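Long-range contacts in L-threonine-O-3-phosphate decarboxylase (Porphyromonas gingivalis, PDB 3FKD), which probably binds pyridoxal 5'-phosphate and presumably uses it to decarboxylate L-threonine O-3-phosphate: residues R88-L93 with N129-W134; I83-R88 with R107-E112. All coordinates share one frame; numbering follows the deposited sequence.

Contact 1. Residues R88-L93 with N129-W134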
loop_
_atom_site.group_PDB
_atom_site.type_symbol
_atom_site.label_atom_id
_atom_site.label_comp_id
_atom_site.label_asym_id
_atom_site.label_seq_id
_atom_site.Cartn_x
_atom_site.Cartn_y
_atom_site.Cartn_z
ATOM N N ARG A 88 -18.655 -6.235 4.440
ATOM C CA ARG A 88 -18.655 -6.275 5.908
ATOM C C ARG A 88 -19.741 -7.136 6.550
ATOM O O ARG A 88 -19.516 -7.794 7.569
ATOM C CB ARG A 88 -18.768 -4.866 6.495
ATOM C CG ARG A 88 -19.202 -4.841 7.949
ATOM C CD ARG A 88 -18.704 -3.571 8.595
ATOM N NE ARG A 88 -18.792 -3.539 10.059
ATOM C CZ ARG A 88 -18.825 -2.402 10.774
ATOM N NH1 ARG A 88 -18.798 -1.226 10.152
ATOM N NH2 ARG A 88 -18.903 -2.418 12.104
ATOM N N GLY A 89 -20.931 -7.142 5.990
ATOM C CA GLY A 89 -21.910 -8.050 6.557
ATOM C C GLY A 89 -21.635 -9.564 6.506
ATOM O O GLY A 89 -22.229 -10.331 7.270
ATOM N N SER A 90 -20.722 -9.987 5.642
ATOM C CA SER A 90 -20.841 -11.308 5.041
ATOM C C SER A 90 -20.455 -12.534 5.887
ATOM O O SER A 90 -19.808 -12.426 6.932
ATOM C CB SER A 90 -20.178 -11.323 3.651
ATOM O OG SER A 90 -20.804 -10.368 2.780
ATOM N N ARG A 91 -20.925 -13.694 5.427
ATOM C CA ARG A 91 -20.556 -14.989 5.990
ATOM C C ARG A 91 -19.564 -15.659 5.059
ATOM O O ARG A 91 -19.815 -15.826 3.864
ATOM C CB ARG A 91 -21.799 -15.853 6.212
ATOM C CG ARG A 91 -22.755 -15.178 7.196
ATOM C CD ARG A 91 -24.096 -15.856 7.372
ATOM N NE ARG A 91 -24.845 -15.099 8.378
ATOM C CZ ARG A 91 -26.130 -15.275 8.687
ATOM N NH1 ARG A 91 -26.853 -16.212 8.067
ATOM N NH2 ARG A 91 -26.685 -14.513 9.626
ATOM N N SER A 92 -18.428 -16.025 5.634
ATOM C CA SER A 92 -17.331 -16.605 4.882
ATOM C C SER A 92 -16.953 -17.998 5.362
ATOM O O SER A 92 -16.750 -18.221 6.560
ATOM C CB SER A 92 -16.108 -15.677 4.919
ATOM O OG SER A 92 -16.369 -14.547 4.135
ATOM N N LEU A 93 -16.880 -18.907 4.393
ATOM C CA LEU A 93 -16.343 -20.247 4.539
ATOM C C LEU A 93 -14.877 -20.206 4.139
ATOM O O LEU A 93 -14.551 -19.870 3.005
ATOM C CB LEU A 93 -17.101 -21.224 3.613
ATOM C CG LEU A 93 -16.857 -22.748 3.738
ATOM C CD1 LEU A 93 -17.071 -23.226 5.174
ATOM C CD2 LEU A 93 -17.719 -23.559 2.783
ATOM N N ASN A 129 -25.743 -20.968 3.669
ATOM C CA ASN A 129 -25.779 -19.512 3.859
ATOM C C ASN A 129 -24.389 -18.878 3.853
ATOM O O ASN A 129 -24.042 -18.102 4.755
ATOM C CB ASN A 129 -26.535 -19.153 5.132
ATOM C CG ASN A 129 -27.948 -19.707 5.144
ATOM O OD1 ASN A 129 -28.845 -19.177 4.474
ATOM N ND2 ASN A 129 -28.154 -20.784 5.900
HETATM N N MSE A 130 -23.607 -19.238 2.836
HETATM C CA MSE A 130 -22.234 -18.767 2.681
HETATM C C MSE A 130 -22.161 -17.704 1.610
HETATM O O MSE A 130 -22.425 -17.973 0.441
HETATM C CB MSE A 130 -21.310 -19.913 2.260
HETATM C CG MSE A 130 -20.950 -20.861 3.354
HETATM SE SE MSE A 130 -20.497 -20.014 5.078
HETATM C CE MSE A 130 -20.031 -21.686 5.962
ATOM N N ASP A 131 -21.777 -16.500 1.965
ATOM C CA ASP A 131 -21.777 -15.493 0.917
ATOM C C ASP A 131 -20.447 -15.572 0.149
ATOM O O ASP A 131 -20.372 -15.319 -1.061
ATOM C CB ASP A 131 -22.113 -14.100 1.487
ATOM C CG ASP A 131 -23.350 -14.135 2.441
ATOM O OD1 ASP A 131 -24.386 -14.766 2.092
ATOM O OD2 ASP A 131 -23.276 -13.550 3.549
ATOM N N PHE A 132 -19.410 -15.987 0.863
ATOM C CA PHE A 132 -18.101 -16.121 0.285
ATOM C C PHE A 132 -17.461 -17.407 0.716
ATOM O O PHE A 132 -17.656 -17.877 1.837
ATOM C CB PHE A 132 -17.214 -14.949 0.692
ATOM C CG PHE A 132 -17.688 -13.639 0.153
ATOM C CD1 PHE A 132 -17.377 -13.257 -1.138
ATOM C CD2 PHE A 132 -18.479 -12.806 0.925
ATOM C CE1 PHE A 132 -17.824 -12.058 -1.638
ATOM C CE2 PHE A 132 -18.945 -11.612 0.431
ATOM C CZ PHE A 132 -18.616 -11.232 -0.847
ATOM N N CYS A 133 -16.701 -17.968 -0.223
ATOM C CA CYS A 133 -15.825 -19.080 0.024
ATOM C C CYS A 133 -14.421 -18.744 -0.488
ATOM O O CYS A 133 -14.246 -18.358 -1.643
ATOM C CB CYS A 133 -16.363 -20.332 -0.662
ATOM S SG CYS A 133 -15.319 -21.749 -0.412
ATOM N N TRP A 134 -13.429 -18.924 0.376
ATOM C CA TRP A 134 -12.067 -18.483 0.119
ATOM C C TRP A 134 -11.101 -19.658 -0.137
ATOM O O TRP A 134 -10.753 -20.424 0.768
ATOM C CB TRP A 134 -11.579 -17.615 1.287
ATOM C CG TRP A 134 -12.419 -16.342 1.562
ATOM C CD1 TRP A 134 -13.727 -16.279 1.999
ATOM C CD2 TRP A 134 -11.982 -14.977 1.448
ATOM N NE1 TRP A 134 -14.121 -14.964 2.140
ATOM C CE2 TRP A 134 -13.068 -14.151 1.840
ATOM C CE3 TRP A 134 -10.769 -14.378 1.081
ATOM C CZ2 TRP A 134 -12.988 -12.766 1.852
ATOM C CZ3 TRP A 134 -10.685 -12.989 1.082
ATOM C CH2 TRP A 134 -11.805 -12.196 1.473
#

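Contact 2. Residues I83-R88 with R107-E112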
loop_
_atom_site.group_PDB
_atom_site.type_symbol
_atom_site.label_atom_id
_atom_site.label_comp_id
_atom_site.label_asym_id
_atom_site.label_seq_id
_atom_site.Cartn_x
_atom_site.Cartn_y
_atom_site.Cartn_z
ATOM N N ILE A 83 -11.725 -6.566 -0.361
ATOM C CA ILE A 83 -12.881 -7.418 -0.682
ATOM C C ILE A 83 -13.738 -7.666 0.576
ATOM O O ILE A 83 -14.953 -7.489 0.554
ATOM C CB ILE A 83 -12.423 -8.782 -1.272
ATOM C CG1 ILE A 83 -11.814 -8.623 -2.682
ATOM C CG2 ILE A 83 -13.563 -9.797 -1.284
ATOM C CD1 ILE A 83 -11.381 -9.965 -3.284
ATOM N N ALA A 84 -13.082 -8.086 1.653
ATOM C CA ALA A 84 -13.666 -8.181 2.987
ATOM C C ALA A 84 -14.413 -6.916 3.344
ATOM O O ALA A 84 -15.571 -6.996 3.738
ATOM C CB ALA A 84 -12.602 -8.437 4.016
ATOM N N GLN A 85 -13.751 -5.762 3.180
ATOM C CA GLN A 85 -14.348 -4.446 3.439
ATOM C C GLN A 85 -15.659 -4.214 2.696
ATOM O O GLN A 85 -16.715 -3.899 3.328
ATOM C CB GLN A 85 -13.363 -3.299 3.169
ATOM C CG GLN A 85 -13.730 -1.996 3.859
ATOM C CD GLN A 85 -12.819 -0.815 3.493
ATOM O OE1 GLN A 85 -11.896 -0.947 2.687
ATOM N NE2 GLN A 85 -13.093 0.344 4.073
ATOM N N ALA A 86 -15.607 -4.369 1.374
ATOM C CA ALA A 86 -16.780 -4.147 0.532
ATOM C C ALA A 86 -18.000 -4.998 0.969
ATOM O O ALA A 86 -19.129 -4.708 0.576
ATOM C CB ALA A 86 -16.448 -4.399 -0.929
ATOM N N PHE A 87 -17.765 -6.058 1.756
ATOM C CA PHE A 87 -18.831 -6.984 2.132
ATOM C C PHE A 87 -18.879 -7.286 3.639
ATOM O O PHE A 87 -19.132 -8.435 4.044
ATOM C CB PHE A 87 -18.753 -8.261 1.271
ATOM C CG PHE A 87 -18.981 -7.996 -0.190
ATOM C CD1 PHE A 87 -17.951 -7.570 -0.994
ATOM C CD2 PHE A 87 -20.249 -8.097 -0.738
ATOM C CE1 PHE A 87 -18.171 -7.279 -2.312
ATOM C CE2 PHE A 87 -20.470 -7.796 -2.066
ATOM C CZ PHE A 87 -19.428 -7.399 -2.854
ATOM N N ARG A 88 -18.655 -6.235 4.440
ATOM C CA ARG A 88 -18.655 -6.275 5.908
ATOM C C ARG A 88 -19.741 -7.136 6.550
ATOM O O ARG A 88 -19.516 -7.794 7.569
ATOM C CB ARG A 88 -18.768 -4.866 6.495
ATOM C CG ARG A 88 -19.202 -4.841 7.949
ATOM C CD ARG A 88 -18.704 -3.571 8.595
ATOM N NE ARG A 88 -18.792 -3.539 10.059
ATOM C CZ ARG A 88 -18.825 -2.402 10.774
ATOM N NH1 ARG A 88 -18.798 -1.226 10.152
ATOM N NH2 ARG A 88 -18.903 -2.418 12.104
ATOM N N ARG A 107 -12.158 -11.050 9.617
ATOM C CA ARG A 107 -12.390 -10.677 10.999
ATOM C C ARG A 107 -12.442 -9.153 11.070
ATOM O O ARG A 107 -13.400 -8.578 11.579
ATOM C CB ARG A 107 -11.305 -11.244 11.933
ATOM C CG ARG A 107 -11.277 -10.565 13.316
ATOM C CD ARG A 107 -10.065 -10.911 14.138
ATOM N NE ARG A 107 -8.857 -10.423 13.473
ATOM C CZ ARG A 107 -7.605 -10.564 13.928
ATOM N NH1 ARG A 107 -7.367 -11.171 15.091
ATOM N NH2 ARG A 107 -6.583 -10.078 13.216
HETATM N N MSE A 108 -11.416 -8.498 10.537
HETATM C CA MSE A 108 -11.355 -7.058 10.643
HETATM C C MSE A 108 -12.667 -6.482 10.188
HETATM O O MSE A 108 -13.171 -5.536 10.788
HETATM C CB MSE A 108 -10.194 -6.485 9.844
HETATM C CG MSE A 108 -10.219 -4.980 9.705
HETATM SE SE MSE A 108 -8.638 -4.381 8.734
HETATM C CE MSE A 108 -9.251 -2.613 8.195
ATOM N N TYR A 109 -13.257 -7.067 9.152
ATOM C CA TYR A 109 -14.527 -6.530 8.675
ATOM C C TYR A 109 -15.770 -7.290 9.180
ATOM O O TYR A 109 -16.853 -7.202 8.604
ATOM C CB TYR A 109 -14.484 -6.280 7.164
ATOM C CG TYR A 109 -13.463 -5.212 6.870
ATOM C CD1 TYR A 109 -12.159 -5.547 6.514
ATOM C CD2 TYR A 109 -13.771 -3.869 7.020
ATOM C CE1 TYR A 109 -11.214 -4.586 6.290
ATOM C CE2 TYR A 109 -12.823 -2.878 6.788
ATOM C CZ TYR A 109 -11.542 -3.248 6.416
ATOM O OH TYR A 109 -10.593 -2.292 6.179
ATOM N N GLU A 110 -15.587 -7.983 10.301
ATOM C CA GLU A 110 -16.661 -8.676 11.031
ATOM C C GLU A 110 -17.566 -9.584 10.176
ATOM O O GLU A 110 -18.792 -9.510 10.244
ATOM C CB GLU A 110 -17.472 -7.677 11.866
ATOM C CG GLU A 110 -16.710 -7.115 13.073
ATOM C CD GLU A 110 -17.138 -5.672 13.458
ATOM O OE1 GLU A 110 -18.069 -5.110 12.807
ATOM O OE2 GLU A 110 -16.532 -5.104 14.409
ATOM N N HIS A 111 -16.919 -10.408 9.350
ATOM C CA HIS A 111 -17.525 -11.543 8.674
ATOM C C HIS A 111 -17.788 -12.617 9.734
ATOM O O HIS A 111 -17.023 -12.747 10.688
ATOM C CB HIS A 111 -16.538 -12.106 7.622
ATOM C CG HIS A 111 -16.573 -11.410 6.288
ATOM N ND1 HIS A 111 -16.283 -10.066 6.126
ATOM C CD2 HIS A 111 -16.843 -11.884 5.045
ATOM C CE1 HIS A 111 -16.385 -9.743 4.848
ATOM N NE2 HIS A 111 -16.725 -10.826 4.174
ATOM N N GLU A 112 -18.853 -13.389 9.583
ATOM C CA GLU A 112 -18.980 -14.620 10.367
ATOM C C GLU A 112 -18.215 -15.726 9.654
ATOM O O GLU A 112 -18.556 -16.099 8.539
ATOM C CB GLU A 112 -20.437 -15.013 10.574
ATOM C CG GLU A 112 -21.294 -13.899 11.196
ATOM C CD GLU A 112 -22.726 -14.321 11.497
ATOM O OE1 GLU A 112 -23.664 -13.584 11.079
ATOM O OE2 GLU A 112 -22.901 -15.382 12.154
HETATM O O HOH W 1 -9.356 -2.304 3.550
#

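Contact 1. Residues R88-L93 with N129-W134
Strands 91-96 and 132-136 begin side by side and parallel, and their first residues already pair backbone to backbone. Arg91 O accepts two N-H groups in its carbonyl plane: Phe132 N lies 3.0 Å from Arg91 O along a fairly straight bond, whereas Asp131 N, at 2.8 Å from the same Arg91 O, makes a more bent one (137°). The pairing then runs on through Leu93 N to Phe132 O and Trp134 N to Leu93 O, the latter nearly along the C=O axis. Packing is close on both faces of this pair. On one, Ser90 CB meets the Phe132 ring at its edge, in plane, while Ser90 OG turns to Phe87 O for its hydrogen bond; farther along, the indole NE1 of Trp134 appears to donate to Ser92 OG at 3.0 Å, although that hydroxyl is crowded by His111 and its place is less certain. On the other face the selenomethionine Met130, bent at chi2 (-43°), crosses Leu93 at about a right angle, so that its CE lies 3.4 Å from Leu93 CD1. The strand entrance is looser and faces solvent. There the carboxylate of Asp131 reaches back to the main chain, its OD2 taking Arg91 N at 3.0 Å from above the carboxylate plane. Arg91 itself runs out extended beside Asn129, with CD against Asn129 O and the guanidinium and amide planes almost perpendicular. Strand 162-166 continues the sheet beyond 132-136, and 112-117 borders 91-96. The arrangement is that of neighbouring parallel strands in the seven-stranded mixed sheet of the large domain of fold-type I PLP-dependent enzymes.

Contact 2. Residues I83-R88 with R107-E112
Tyr109 lays one ring face over Gln85, whose CB stands 3.7 Å from the ring centroid of Tyr109 in a CH-pi contact, only 13° off the normal. Ala84 CB touches CD1 of the same ring, and Met108 CG covers the opposite face nearer the rim. Beside this, the His111 ring brings CE1 to 3.1 Å from Ala84 O, which meets the imidazole edge in its plane. At the exposed border Arg88 and Glu110 run alongside each other in a salt bridge: Arg88 NH2 donates to the syn lone pair of Glu110 OE1 at 2.9 Å, and a weak bond from Arg88 NE reaches the same oxygen, with guanidinium and carboxylate turned 51° apart. One water joins Gln85 OE1 to Tyr109 OH. Farther out, the phenol OH also bonds Gln85 NE2 of the second subunit, and Gln85 NE2 reciprocates with Tyr109 there, so the Gln85-Tyr109 pair is held at both polar ends and takes part in the dimer interface. What sets Tyr109, Glu110 and His111 in place is the turn ending helix 100-108: Glu110, at positive phi (50°), is the C' residue, with Glu110 N bonded to Arg107 O and His111 N to Cys106 O, a Schellman motif.

How the contacts relate
From the N terminus, helix 75-86 ends in the first segment of contact 2, and the chain turns through Arg88, which both contacts share, into strand 91-96. It then passes through helix 100-108; the helix end and the turn after it, 107-112, close contact 2 over the intervening strand and helix and lead straight into strand 112-117. Only later does 129-134 return to close contact 1, so the segments alternate and the two loops cross. Contact 2 ties two helix ends together, close to the second subunit; contact 1 ties two strands. They meet where Ser90 and Ser92 pair by backbone with Glu112 and the Phe87 and Phe132 rings pack edge-to-face, joining the helices to the sheet.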